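Microcin B17-processing protein McbD (Escherichia coli, PDB 6GRI) is required to process the inactive microcin B17 precursor, McbA, into the active peptide, probably acting as a YcaO-type cyclodehydratase. Local coordinates at residues M1-S6 and T15-P20; N23-T28 and I198-L203; E78-S83 and Q122-V127; N184-S189 and T306-D311. The protein carries 1 engineered substitution. All coordinates share one frame; numbering follows the deposited sequence.

How the interactions relate
Interactions 1 and 2 follow each other along the chain and meet directly: Met18 SD lies 3.5 Å from Thr28 CG2, although their centres are 22 Å apart. Both are also reached by McbB and McbC chains, whereas no other protein chain of the assembly touches interactions 3 and 4. Interaction 2 lies near interaction 4, with nearest atoms about 5 Å apart, and strand 182-187 runs on in the chain to helix 196-208, which carries the second half of interaction 2. Interaction 3 is remote, its centre about 46 Å from that of interaction 2 and on the opposite side of the chain's centre, and about 40 Å from that of interaction 4.

Interaction 1 of 4, residues M1-S6 and T15-P20; sequences MINVYS and TMAMSP
The Tyr5 ring meets Thr15 at its edge, where Thr15 OG1 lies in the ring plane 3.8 Å from Tyr5 CD1. One face of the same ring carries the Asn3 carbonyl oxygen, Asn3 O, offset toward the rim. The Tyr5 and Thr15 side chains lie alongside each other and point the same way; the phenol oxygen bonds Thr15 O of the McbC chain instead.

The backbones run antiparallel, with end-to-end directions 170° apart. Val4 and Met16 form a hydrogen-bonded pair: Val4 N reaches Met16 O at 3.2 Å, and Met16 N returns to Val4 O at 3.1 Å. Asn3 faces Met16 as well, with a positive phi (57°), which makes this a G1 beta bulge in the hairpin of strands 4-5 and 15-18, the first two strands of a four-stranded antiparallel sheet. Beyond the bulge, Met1 N bonds Met18 O at 2.9 Å, while Met18 N donates to Met1 O at 3.0 Å. The amino group of Met1 has a further partner in Glu196 of the McbC chain.

Apolar packing comes mainly from Ile2. Its CG1 branch, anti to the carbonyl carbon (chi1 -64°), carries CD1 to 3.5 Å from Met16 CE. The same methyl is 3.6 Å from Met18 CB, and the Ile2 and Met18 side chains cross at about a right angle. All three residues also rest on Ile51 of helix 47-66. At the far end, Met1 bends at chi3 to lay its CE 4.0 Å from Pro20 CA.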
loop_
_atom_site.group_PDB
_atom_site.type_symbol
_atom_site.label_atom_id
_atom_site.label_comp_id
_atom_site.label_asym_id
_atom_site.label_seq_id
_atom_site.Cartn_x
_atom_site.Cartn_y
_atom_site.Cartn_z
ATOM N N MET D 1 10.472 -16.921 -3.568
ATOM C CA MET D 1 10.224 -15.793 -4.519
ATOM C C MET D 1 9.711 -16.273 -5.884
ATOM O O MET D 1 9.708 -17.476 -6.163
ATOM C CB MET D 1 11.492 -14.947 -4.664
ATOM C CG MET D 1 11.615 -13.880 -3.580
ATOM S SD MET D 1 13.209 -13.050 -3.556
ATOM C CE MET D 1 14.327 -14.399 -3.168
ATOM N N ILE D 2 9.252 -15.321 -6.702
ATOM C CA ILE D 2 8.527 -15.568 -7.964
ATOM C C ILE D 2 7.175 -16.240 -7.721
ATOM O O ILE D 2 6.135 -15.609 -7.909
ATOM C CB ILE D 2 9.379 -16.322 -9.003
ATOM C CG1 ILE D 2 10.562 -15.433 -9.394
ATOM C CG2 ILE D 2 8.548 -16.674 -10.235
ATOM C CD1 ILE D 2 11.699 -16.165 -10.048
ATOM N N ASN D 3 7.202 -17.511 -7.323
ATOM C CA ASN D 3 6.043 -18.208 -6.745
ATOM C C ASN D 3 4.797 -18.232 -7.637
ATOM O O ASN D 3 3.688 -17.843 -7.211
ATOM C CB ASN D 3 5.721 -17.623 -5.365
ATOM C CG ASN D 3 6.818 -17.878 -4.355
ATOM O OD1 ASN D 3 7.391 -16.941 -3.792
ATOM N ND2 ASN D 3 7.112 -19.148 -4.113
ATOM N N VAL D 4 4.997 -18.695 -8.874
ATOM C CA VAL D 4 3.915 -18.894 -9.832
ATOM C C VAL D 4 3.338 -20.290 -9.642
ATOM O O VAL D 4 4.063 -21.277 -9.663
ATOM C CB VAL D 4 4.396 -18.725 -11.295
ATOM C CG1 VAL D 4 3.287 -19.098 -12.287
ATOM C CG2 VAL D 4 4.909 -17.303 -11.529
ATOM N N TYR D 5 2.024 -20.348 -9.474
ATOM C CA TYR D 5 1.291 -21.578 -9.269
ATOM C C TYR D 5 0.300 -21.718 -10.409
ATOM O O TYR D 5 -0.230 -20.719 -10.899
ATOM C CB TYR D 5 0.562 -21.542 -7.928
ATOM C CG TYR D 5 1.453 -21.188 -6.754
ATOM C CD1 TYR D 5 2.604 -21.937 -6.462
ATOM C CD2 TYR D 5 1.163 -20.092 -5.939
ATOM C CE1 TYR D 5 3.428 -21.602 -5.380
ATOM C CE2 TYR D 5 1.968 -19.751 -4.857
ATOM C CZ TYR D 5 3.092 -20.502 -4.572
ATOM O OH TYR D 5 3.873 -20.143 -3.492
ATOM N N SER D 6 0.068 -22.954 -10.840
ATOM C CA SER D 6 -0.958 -23.270 -11.847
ATOM C C SER D 6 -1.831 -24.436 -11.357
ATOM O O SER D 6 -1.320 -25.391 -10.755
ATOM C CB SER D 6 -0.296 -23.628 -13.186
ATOM O OG SER D 6 0.641 -22.642 -13.587
ATOM N N THR D 15 4.305 -25.409 -9.910
ATOM C CA THR D 15 5.150 -24.454 -9.163
ATOM C C THR D 15 6.416 -24.089 -9.931
ATOM O O THR D 15 7.046 -24.955 -10.531
ATOM C CB THR D 15 5.593 -25.012 -7.774
ATOM O OG1 THR D 15 4.451 -25.251 -6.942
ATOM C CG2 THR D 15 6.509 -24.032 -7.032
ATOM N N MET D 16 6.749 -22.795 -9.907
ATOM C CA MET D 16 8.089 -22.270 -10.200
ATOM C C MET D 16 8.426 -21.359 -9.031
ATOM O O MET D 16 7.687 -20.422 -8.756
ATOM C CB MET D 16 8.082 -21.486 -11.521
ATOM C CG MET D 16 9.005 -20.267 -11.629
ATOM S SD MET D 16 10.663 -20.671 -12.156
ATOM C CE MET D 16 11.638 -19.429 -11.307
ATOM N N ALA D 17 9.518 -21.638 -8.334
ATOM C CA ALA D 17 9.960 -20.814 -7.218
ATOM C C ALA D 17 11.459 -20.565 -7.286
ATOM O O ALA D 17 12.233 -21.459 -7.593
ATOM C CB ALA D 17 9.605 -21.475 -5.900
ATOM N N MET D 18 11.841 -19.323 -7.027
ATOM C CA MET D 18 13.210 -18.944 -6.780
ATOM C C MET D 18 13.403 -19.096 -5.290
ATOM O O MET D 18 12.572 -18.660 -4.516
ATOM C CB MET D 18 13.437 -17.496 -7.208
ATOM C CG MET D 18 14.719 -16.868 -6.691
ATOM S SD MET D 18 15.289 -15.536 -7.755
ATOM C CE MET D 18 13.952 -14.352 -7.660
ATOM N N SER D 19 14.500 -19.707 -4.882
ATOM C CA SER D 19 14.717 -19.982 -3.473
ATOM C C SER D 19 15.230 -18.742 -2.726
ATOM O O SER D 19 16.068 -18.016 -3.264
ATOM C CB SER D 19 15.711 -21.112 -3.308
ATOM O OG SER D 19 15.721 -21.489 -1.958
ATOM N N PRO D 20 14.743 -18.492 -1.489
ATOM C CA PRO D 20 15.342 -17.398 -0.725
ATOM C C PRO D 20 16.644 -17.876 -0.143
ATOM O O PRO D 20 16.829 -19.074 -0.020
ATOM C CB PRO D 20 14.316 -17.106 0.392
ATOM C CG PRO D 20 13.235 -18.126 0.263
ATOM C CD PRO D 20 13.708 -19.186 -0.702
#

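Interaction 2 of 4, residues N23-T28 and I198-L203; sequences NRNMPT and IDEILL
Asn23 and Glu200 join a type I beta turn, Asn23 to Met26, to the flank of helix 196-208. The turn is closed by Met26 N bonding Asn23 O, and the Asn23 side chain adds an Asx turn within it, OD1 accepting from Asn25 N at 2.7 Å.

The polar link across the segments uses the other end of that amide: Asn23 ND2 donates to Glu200 OE2 at 3.2 Å and 161°. The acceptor lies in the amide plane and offers its anti lone pair, although amide and carboxylate planes are turned 47° apart. With OD1 and ND2 both bonded, the amide's rotation should be well constrained. Glu200 OE2 also forms a salt bridge with Arg63 of an McbC chain, which would be expected to favour the charged carboxylate.

Apolar contact comes from Met26 and Pro27. Bent at chi2 (-62°) and again at chi3, the Met26 chain crosses Glu200 at about a right angle and sets its CE 3.4 Å from Glu200 CG. The same methyl is 4.0 Å from Ile201 CG1. Ile201 also packs on Val259 of helix 251-274, while its CD1 lies against the Pro27 ring, 3.6 Å from Pro27 CG and 4.1 Å from Pro27 CD.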
loop_
_atom_site.group_PDB
_atom_site.type_symbol
_atom_site.label_atom_id
_atom_site.label_comp_id
_atom_site.label_asym_id
_atom_site.label_seq_id
_atom_site.Cartn_x
_atom_site.Cartn_y
_atom_site.Cartn_z
ATOM N N ASN D 23 22.644 -15.514 2.566
ATOM C CA ASN D 23 23.955 -15.044 2.102
ATOM C C ASN D 23 23.830 -14.463 0.710
ATOM O O ASN D 23 23.494 -15.179 -0.224
ATOM C CB ASN D 23 24.916 -16.244 2.095
ATOM C CG ASN D 23 26.329 -15.904 1.637
ATOM O OD1 ASN D 23 26.613 -14.828 1.106
ATOM N ND2 ASN D 23 27.230 -16.862 1.836
ATOM N N ARG D 24 24.120 -13.176 0.551
ATOM C CA ARG D 24 24.002 -12.551 -0.768
ATOM C C ARG D 24 25.004 -13.109 -1.788
ATOM O O ARG D 24 24.738 -13.045 -2.978
ATOM C CB ARG D 24 24.107 -11.023 -0.681
ATOM C CG ARG D 24 25.501 -10.486 -0.426
ATOM C CD ARG D 24 25.494 -8.972 -0.286
ATOM N NE ARG D 24 26.847 -8.425 -0.420
ATOM C CZ ARG D 24 27.513 -8.285 -1.572
ATOM N NH1 ARG D 24 26.983 -8.654 -2.740
ATOM N NH2 ARG D 24 28.736 -7.768 -1.559
ATOM N N ASN D 25 26.134 -13.643 -1.319
ATOM C CA ASN D 25 27.177 -14.215 -2.179
ATOM C C ASN D 25 26.985 -15.685 -2.527
ATOM O O ASN D 25 27.805 -16.224 -3.265
ATOM C CB ASN D 25 28.555 -14.059 -1.531
ATOM C CG ASN D 25 28.950 -12.616 -1.357
ATOM O OD1 ASN D 25 28.961 -11.852 -2.317
ATOM N ND2 ASN D 25 29.282 -12.236 -0.133
ATOM N N MET D 26 25.961 -16.349 -1.979
ATOM C CA MET D 26 25.651 -17.734 -2.378
ATOM C C MET D 26 24.823 -17.660 -3.639
ATOM O O MET D 26 24.103 -16.700 -3.813
ATOM C CB MET D 26 24.885 -18.504 -1.291
ATOM C CG MET D 26 25.753 -19.165 -0.226
ATOM S SD MET D 26 26.885 -20.441 -0.840
ATOM C CE MET D 26 28.343 -19.501 -1.267
ATOM N N PRO D 27 24.914 -18.671 -4.524
ATOM C CA PRO D 27 24.115 -18.561 -5.746
ATOM C C PRO D 27 22.597 -18.670 -5.498
ATOM O O PRO D 27 22.160 -19.191 -4.459
ATOM C CB PRO D 27 24.611 -19.724 -6.617
ATOM C CG PRO D 27 25.776 -20.310 -5.894
ATOM C CD PRO D 27 25.609 -19.966 -4.453
ATOM N N THR D 28 21.827 -18.135 -6.444
ATOM C CA THR D 28 20.391 -18.292 -6.475
ATOM C C THR D 28 20.090 -19.666 -7.069
ATOM O O THR D 28 20.677 -20.042 -8.071
ATOM C CB THR D 28 19.739 -17.214 -7.359
ATOM O OG1 THR D 28 19.942 -15.919 -6.781
ATOM C CG2 THR D 28 18.255 -17.460 -7.522
ATOM N N ILE D 198 31.786 -18.106 -6.537
ATOM C CA ILE D 198 32.594 -19.281 -6.851
ATOM C C ILE D 198 33.594 -19.522 -5.733
ATOM O O ILE D 198 33.738 -20.647 -5.250
ATOM C CB ILE D 198 33.306 -19.118 -8.210
ATOM C CG1 ILE D 198 32.268 -18.877 -9.330
ATOM C CG2 ILE D 198 34.196 -20.328 -8.518
ATOM C CD1 ILE D 198 31.148 -19.903 -9.439
ATOM N N ASP D 199 34.282 -18.465 -5.316
ATOM C CA ASP D 199 35.230 -18.576 -4.213
ATOM C C ASP D 199 34.559 -18.984 -2.913
ATOM O O ASP D 199 35.115 -19.795 -2.172
ATOM C CB ASP D 199 36.024 -17.278 -4.035
ATOM C CG ASP D 199 37.076 -17.086 -5.121
ATOM O OD1 ASP D 199 37.774 -18.074 -5.467
ATOM O OD2 ASP D 199 37.209 -15.950 -5.628
ATOM N N GLU D 200 33.365 -18.449 -2.653
ATOM C CA GLU D 200 32.620 -18.787 -1.436
ATOM C C GLU D 200 32.277 -20.291 -1.407
ATOM O O GLU D 200 32.450 -20.960 -0.379
ATOM C CB GLU D 200 31.350 -17.932 -1.310
ATOM C CG GLU D 200 30.837 -17.746 0.120
ATOM C CD GLU D 200 31.138 -16.372 0.678
ATOM O OE1 GLU D 200 32.307 -15.928 0.593
ATOM O OE2 GLU D 200 30.197 -15.731 1.193
ATOM N N ILE D 201 31.821 -20.819 -2.543
ATOM C CA ILE D 201 31.555 -22.243 -2.665
ATOM C C ILE D 201 32.822 -23.060 -2.442
ATOM O O ILE D 201 32.792 -24.011 -1.676
ATOM C CB ILE D 201 30.935 -22.602 -4.024
ATOM C CG1 ILE D 201 29.511 -22.061 -4.095
ATOM C CG2 ILE D 201 30.885 -24.121 -4.235
ATOM C CD1 ILE D 201 28.944 -22.043 -5.498
ATOM N N LEU D 202 33.925 -22.698 -3.092
ATOM C CA LEU D 202 35.174 -23.467 -2.933
ATOM C C LEU D 202 35.698 -23.450 -1.492
ATOM O O LEU D 202 36.187 -24.470 -1.000
ATOM C CB LEU D 202 36.263 -22.984 -3.901
ATOM C CG LEU D 202 36.072 -23.309 -5.385
ATOM C CD1 LEU D 202 37.091 -22.545 -6.221
ATOM C CD2 LEU D 202 36.173 -24.814 -5.631
ATOM N N LEU D 203 35.580 -22.303 -0.823
ATOM C CA LEU D 203 36.026 -22.166 0.568
ATOM C C LEU D 203 35.151 -22.992 1.494
ATOM O O LEU D 203 35.651 -23.642 2.415
ATOM C CB LEU D 203 36.035 -20.700 1.008
ATOM C CG LEU D 203 36.824 -20.426 2.301
ATOM C CD1 LEU D 203 37.618 -19.144 2.164
ATOM C CD2 LEU D 203 35.926 -20.354 3.532
#

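Interaction 3 of 4, residues E78-S83 and Q122-V127; sequences EMMPPS and QEIPAV
Met79 and Glu123 bring the two backbones together, their CA atoms 5.4 Å apart, where the end of helix 76-79 passes strand 121-125. The touching parts, residues 79-81 and 122-125, run in directions 123° apart, a steep crossing and not a strand pairing. Met80 is the first residue to leave helical phi/psi, and Pro81 already occupies the N-cap position of helix 82-95, so the chain passes from helix 76-79 to helix 82-95 through Met80 and Pro81. A single backbone bond spans the segments: Glu123 N donates to Met79 O at 3.3 Å and 164°. Gln122 and Ile124 bond instead to Ala113 and Val111 of strand 108-115, so the junction lies along the other edge of strand 121-125.

Both methionines hold CG between backbone N and carbonyl carbon (chi1 72° in Met79), an arrangement that sends the two chains along the strand. Met79 SD comes 3.7 Å from Ile124 C and 4.1 Å from Pro125 CD. The Met80 side chain crosses Pro125 at about a right angle, its CE 3.9 Å from Pro125 CD. Gln122 lays its amide against the junction, OE1 near Met80 CB and NE2 3.3 Å from Pro81 CD, with the glutamine chain and the proline ring also crossing nearly at right angles. The Glu123 carboxylate turns to Lys74, in a salt bridge, and to Thr110.

Chemically, one backbone bond and a sulfur-rich apolar patch tie the junction to the sheet edge; Met79 O accepts the Glu123 N-H, while the neighbouring Gln122 and Ile124 bond to strand 108-115.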
loop_
_atom_site.group_PDB
_atom_site.type_symbol
_atom_site.label_atom_id
_atom_site.label_comp_id
_atom_site.label_asym_id
_atom_site.label_seq_id
_atom_site.Cartn_x
_atom_site.Cartn_y
_atom_site.Cartn_z
ATOM N N GLU D 78 17.609 -46.444 -45.909
ATOM C CA GLU D 78 16.553 -45.678 -46.570
ATOM C C GLU D 78 16.475 -44.234 -46.063
ATOM O O GLU D 78 16.190 -43.333 -46.846
ATOM C CB GLU D 78 15.215 -46.390 -46.371
ATOM C CG GLU D 78 14.038 -45.856 -47.165
ATOM C CD GLU D 78 12.775 -46.672 -46.919
ATOM O OE1 GLU D 78 12.883 -47.907 -46.714
ATOM O OE2 GLU D 78 11.669 -46.080 -46.928
ATOM N N MET D 79 16.735 -44.015 -44.773
ATOM C CA MET D 79 16.510 -42.700 -44.131
ATOM C C MET D 79 17.685 -41.707 -44.194
ATOM O O MET D 79 17.460 -40.495 -44.158
ATOM C CB MET D 79 16.060 -42.882 -42.673
ATOM C CG MET D 79 17.131 -43.354 -41.699
ATOM S SD MET D 79 16.573 -43.273 -39.988
ATOM C CE MET D 79 15.546 -44.733 -39.936
ATOM N N MET D 80 18.914 -42.220 -44.274
ATOM C CA MET D 80 20.138 -41.401 -44.265
ATOM C C MET D 80 21.128 -41.935 -45.291
ATOM O O MET D 80 20.935 -43.043 -45.796
ATOM C CB MET D 80 20.790 -41.447 -42.886
ATOM C CG MET D 80 21.200 -42.837 -42.432
ATOM S SD MET D 80 21.821 -42.825 -40.755
ATOM C CE MET D 80 20.308 -42.827 -39.794
ATOM N N PRO D 81 22.208 -41.174 -45.578
ATOM C CA PRO D 81 23.233 -41.664 -46.501
ATOM C C PRO D 81 23.904 -42.949 -46.000
ATOM O O PRO D 81 23.768 -43.280 -44.813
ATOM C CB PRO D 81 24.242 -40.508 -46.554
ATOM C CG PRO D 81 23.464 -39.305 -46.155
ATOM C CD PRO D 81 22.535 -39.817 -45.101
ATOM N N PRO D 82 24.627 -43.666 -46.896
ATOM C CA PRO D 82 25.106 -45.020 -46.582
ATOM C C PRO D 82 26.200 -45.114 -45.502
ATOM O O PRO D 82 26.136 -46.017 -44.664
ATOM C CB PRO D 82 25.590 -45.542 -47.935
ATOM C CG PRO D 82 25.928 -44.322 -48.712
ATOM C CD PRO D 82 24.983 -43.265 -48.272
ATOM N N SER D 83 27.172 -44.203 -45.501
ATOM C CA SER D 83 28.264 -44.257 -44.506
ATOM C C SER D 83 27.747 -44.087 -43.074
ATOM O O SER D 83 28.258 -44.716 -42.147
ATOM C CB SER D 83 29.349 -43.210 -44.790
ATOM O OG SER D 83 29.096 -42.003 -44.080
ATOM N N GLN D 122 18.812 -35.123 -43.297
ATOM C CA GLN D 122 18.505 -36.548 -43.334
ATOM C C GLN D 122 17.619 -36.853 -42.136
ATOM O O GLN D 122 17.166 -35.933 -41.451
ATOM C CB GLN D 122 19.800 -37.357 -43.299
ATOM C CG GLN D 122 20.811 -36.864 -42.273
ATOM C CD GLN D 122 21.985 -37.809 -42.124
ATOM O OE1 GLN D 122 21.917 -38.779 -41.366
ATOM N NE2 GLN D 122 23.071 -37.527 -42.845
ATOM N N GLU D 123 17.328 -38.124 -41.896
ATOM C CA GLU D 123 16.675 -38.518 -40.657
ATOM C C GLU D 123 17.576 -39.470 -39.903
ATOM O O GLU D 123 18.456 -40.108 -40.489
ATOM C CB GLU D 123 15.318 -39.158 -40.927
ATOM C CG GLU D 123 14.250 -38.168 -41.374
ATOM C CD GLU D 123 13.167 -38.801 -42.228
ATOM O OE1 GLU D 123 13.514 -39.429 -43.250
ATOM O OE2 GLU D 123 11.969 -38.665 -41.893
ATOM N N ILE D 124 17.366 -39.524 -38.589
ATOM C CA ILE D 124 18.025 -40.497 -37.717
ATOM C C ILE D 124 16.927 -41.197 -36.918
ATOM O O ILE D 124 15.782 -40.709 -36.893
ATOM C CB ILE D 124 19.092 -39.841 -36.815
ATOM C CG1 ILE D 124 18.448 -38.937 -35.749
ATOM C CG2 ILE D 124 20.077 -39.068 -37.679
ATOM C CD1 ILE D 124 19.398 -37.975 -35.054
ATOM N N PRO D 125 17.250 -42.352 -36.294
ATOM C CA PRO D 125 16.216 -43.063 -35.542
ATOM C C PRO D 125 15.687 -42.307 -34.303
ATOM O O PRO D 125 16.466 -41.908 -33.423
ATOM C CB PRO D 125 16.907 -44.374 -35.143
ATOM C CG PRO D 125 18.000 -44.541 -36.126
ATOM C CD PRO D 125 18.480 -43.154 -36.407
ATOM N N ALA D 126 14.362 -42.122 -34.275
ATOM C CA ALA D 126 13.623 -41.518 -33.150
ATOM C C ALA D 126 13.878 -42.190 -31.799
ATOM O O ALA D 126 13.911 -41.515 -30.771
ATOM C CB ALA D 126 12.128 -41.546 -33.444
ATOM N N VAL D 127 14.029 -43.517 -31.815
ATOM C CA VAL D 127 14.357 -44.315 -30.619
ATOM C C VAL D 127 15.536 -43.770 -29.788
ATOM O O VAL D 127 15.537 -43.906 -28.560
ATOM C CB VAL D 127 14.592 -45.811 -30.983
ATOM C CG1 VAL D 127 15.789 -45.999 -31.913
ATOM C CG2 VAL D 127 14.755 -46.659 -29.726
#

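Interaction 4 of 4, residues N184-S189 and T306-D311; sequences NTEISS and TVLLSD
Asn184 meets Ser310 just beyond strand 307-308, which runs parallel to strand 182-187 in a mixed sheet. Asn184 O is the shared acceptor of the polar link. Ser310 OG donates to it at 3.2 Å, nearly along the C=O axis (161°). Ser310 N adds a second bond from 3.2 Å, a weak one because the N-H is bent to 123°. The serine OG is turned part-way from a staggered position (chi1 -31°), roughly opposite its carbonyl carbon, which brings it to the same oxygen as N.

Asn184 is held by its side chain as well: ND2 donates to Thr217 O and to the carboxylate of Asp215. On the backbone, Asn184 and Thr185 both pair with Asp215 of strand 210-215, which makes a classic beta bulge at the start of the segment. Thr185 OG1 bonds weakly to Glu186 O. The Glu186 carboxylate is paired with Arg212 in a salt bridge through OE2, and Glu186 has a backbone partner in Lys314 of strand 313-314.

Leucine methyls pack around these bonds. The Glu186 chain, extended beyond CG, crosses Leu308 obliquely, its CB 3.7 Å from Leu308 CD1. The other Leu308 branch, CD2, lies over the peptide joining Thr185 to Glu186, 3.8 Å from Thr185 C and 3.7 Å from Glu186 N. Further out, Leu309 reaches the asparagine amide, placing its CD1 methyl 3.6 Å from Asn184 OD1.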
loop_
_atom_site.group_PDB
_atom_site.type_symbol
_atom_site.label_atom_id
_atom_site.label_comp_id
_atom_site.label_asym_id
_atom_site.label_seq_id
_atom_site.Cartn_x
_atom_site.Cartn_y
_atom_site.Cartn_z
ATOM N N ASN D 184 43.980 -34.463 -18.583
ATOM C CA ASN D 184 45.036 -33.648 -19.175
ATOM C C ASN D 184 45.828 -32.928 -18.103
ATOM O O ASN D 184 47.062 -32.838 -18.188
ATOM C CB ASN D 184 44.447 -32.631 -20.146
ATOM C CG ASN D 184 43.711 -33.291 -21.297
ATOM O OD1 ASN D 184 44.303 -34.011 -22.098
ATOM N ND2 ASN D 184 42.406 -33.059 -21.371
ATOM N N THR D 185 45.118 -32.422 -17.095
ATOM C CA THR D 185 45.748 -31.659 -16.021
ATOM C C THR D 185 44.864 -31.489 -14.765
ATOM O O THR D 185 43.648 -31.694 -14.790
ATOM C CB THR D 185 46.226 -30.276 -16.541
ATOM O OG1 THR D 185 46.962 -29.603 -15.515
ATOM C CG2 THR D 185 45.063 -29.397 -17.004
ATOM N N GLU D 186 45.516 -31.135 -13.664
ATOM C CA GLU D 186 44.857 -30.794 -12.415
ATOM C C GLU D 186 45.046 -29.300 -12.163
ATOM O O GLU D 186 46.172 -28.776 -12.250
ATOM C CB GLU D 186 45.442 -31.614 -11.261
ATOM C CG GLU D 186 45.023 -31.146 -9.871
ATOM C CD GLU D 186 45.519 -32.038 -8.743
ATOM O OE1 GLU D 186 46.275 -33.011 -8.991
ATOM O OE2 GLU D 186 45.137 -31.763 -7.583
ATOM N N ILE D 187 43.944 -28.626 -11.841
ATOM C CA ILE D 187 43.988 -27.236 -11.378
ATOM C C ILE D 187 44.189 -27.249 -9.860
ATOM O O ILE D 187 43.713 -28.156 -9.162
ATOM C CB ILE D 187 42.697 -26.441 -11.703
ATOM C CG1 ILE D 187 42.264 -26.608 -13.182
ATOM C CG2 ILE D 187 42.871 -24.968 -11.333
ATOM C CD1 ILE D 187 43.210 -26.002 -14.191
ATOM N N SER D 188 44.899 -26.246 -9.358
ATOM C CA SER D 188 45.116 -26.094 -7.929
ATOM C C SER D 188 43.776 -26.108 -7.194
ATOM O O SER D 188 42.868 -25.362 -7.530
ATOM C CB SER D 188 45.871 -24.793 -7.657
ATOM O OG SER D 188 46.050 -24.570 -6.269
ATOM N N SER D 189 43.659 -26.988 -6.209
ATOM C CA SER D 189 42.482 -27.051 -5.362
ATOM C C SER D 189 42.334 -25.822 -4.479
ATOM O O SER D 189 41.263 -25.605 -3.928
ATOM C CB SER D 189 42.555 -28.278 -4.474
ATOM O OG SER D 189 43.753 -28.254 -3.722
ATOM N N THR D 306 43.462 -41.350 -10.816
ATOM C CA THR D 306 43.601 -40.373 -11.900
ATOM C C THR D 306 45.075 -40.253 -12.328
ATOM O O THR D 306 45.975 -40.182 -11.485
ATOM C CB THR D 306 43.032 -39.000 -11.485
ATOM O OG1 THR D 306 41.674 -39.158 -11.046
ATOM C CG2 THR D 306 43.072 -38.007 -12.646
ATOM N N VAL D 307 45.306 -40.248 -13.639
ATOM C CA VAL D 307 46.649 -40.117 -14.217
ATOM C C VAL D 307 46.700 -38.777 -14.954
ATOM O O VAL D 307 45.922 -38.545 -15.877
ATOM C CB VAL D 307 46.973 -41.291 -15.187
ATOM C CG1 VAL D 307 48.263 -41.046 -15.972
ATOM C CG2 VAL D 307 47.055 -42.611 -14.426
ATOM N N LEU D 308 47.615 -37.906 -14.532
ATOM C CA LEU D 308 47.783 -36.587 -15.136
ATOM C C LEU D 308 48.778 -36.643 -16.282
ATOM O O LEU D 308 49.938 -36.984 -16.069
ATOM C CB LEU D 308 48.268 -35.571 -14.094
ATOM C CG LEU D 308 47.355 -35.283 -12.898
ATOM C CD1 LEU D 308 48.005 -34.228 -12.019
ATOM C CD2 LEU D 308 45.965 -34.839 -13.339
ATOM N N LEU D 309 48.329 -36.278 -17.485
ATOM C CA LEU D 309 49.215 -36.174 -18.655
ATOM C C LEU D 309 50.187 -34.987 -18.528
ATOM O O LEU D 309 51.146 -34.904 -19.286
ATOM C CB LEU D 309 48.412 -36.073 -19.964
ATOM C CG LEU D 309 47.283 -37.095 -20.237
ATOM C CD1 LEU D 309 46.583 -36.765 -21.551
ATOM C CD2 LEU D 309 47.756 -38.543 -20.227
ATOM N N SER D 310 49.912 -34.067 -17.596
ATOM C CA SER D 310 50.871 -33.055 -17.127
ATOM C C SER D 310 50.801 -33.006 -15.589
ATOM O O SER D 310 49.815 -32.517 -15.022
ATOM C CB SER D 310 50.546 -31.676 -17.724
ATOM O OG SER D 310 49.951 -31.785 -19.009
ATOM N N ASP D 311 51.842 -33.511 -14.925
ATOM C CA ASP D 311 51.835 -33.717 -13.458
ATOM C C ASP D 311 51.863 -32.444 -12.588
ATOM O O ASP D 311 51.393 -32.478 -11.438
ATOM C CB ASP D 311 52.988 -34.650 -13.031
ATOM C CG ASP D 311 52.690 -36.122 -13.301
ATOM O OD1 ASP D 311 51.602 -36.595 -12.894
ATOM O OD2 ASP D 311 53.551 -36.814 -13.899
#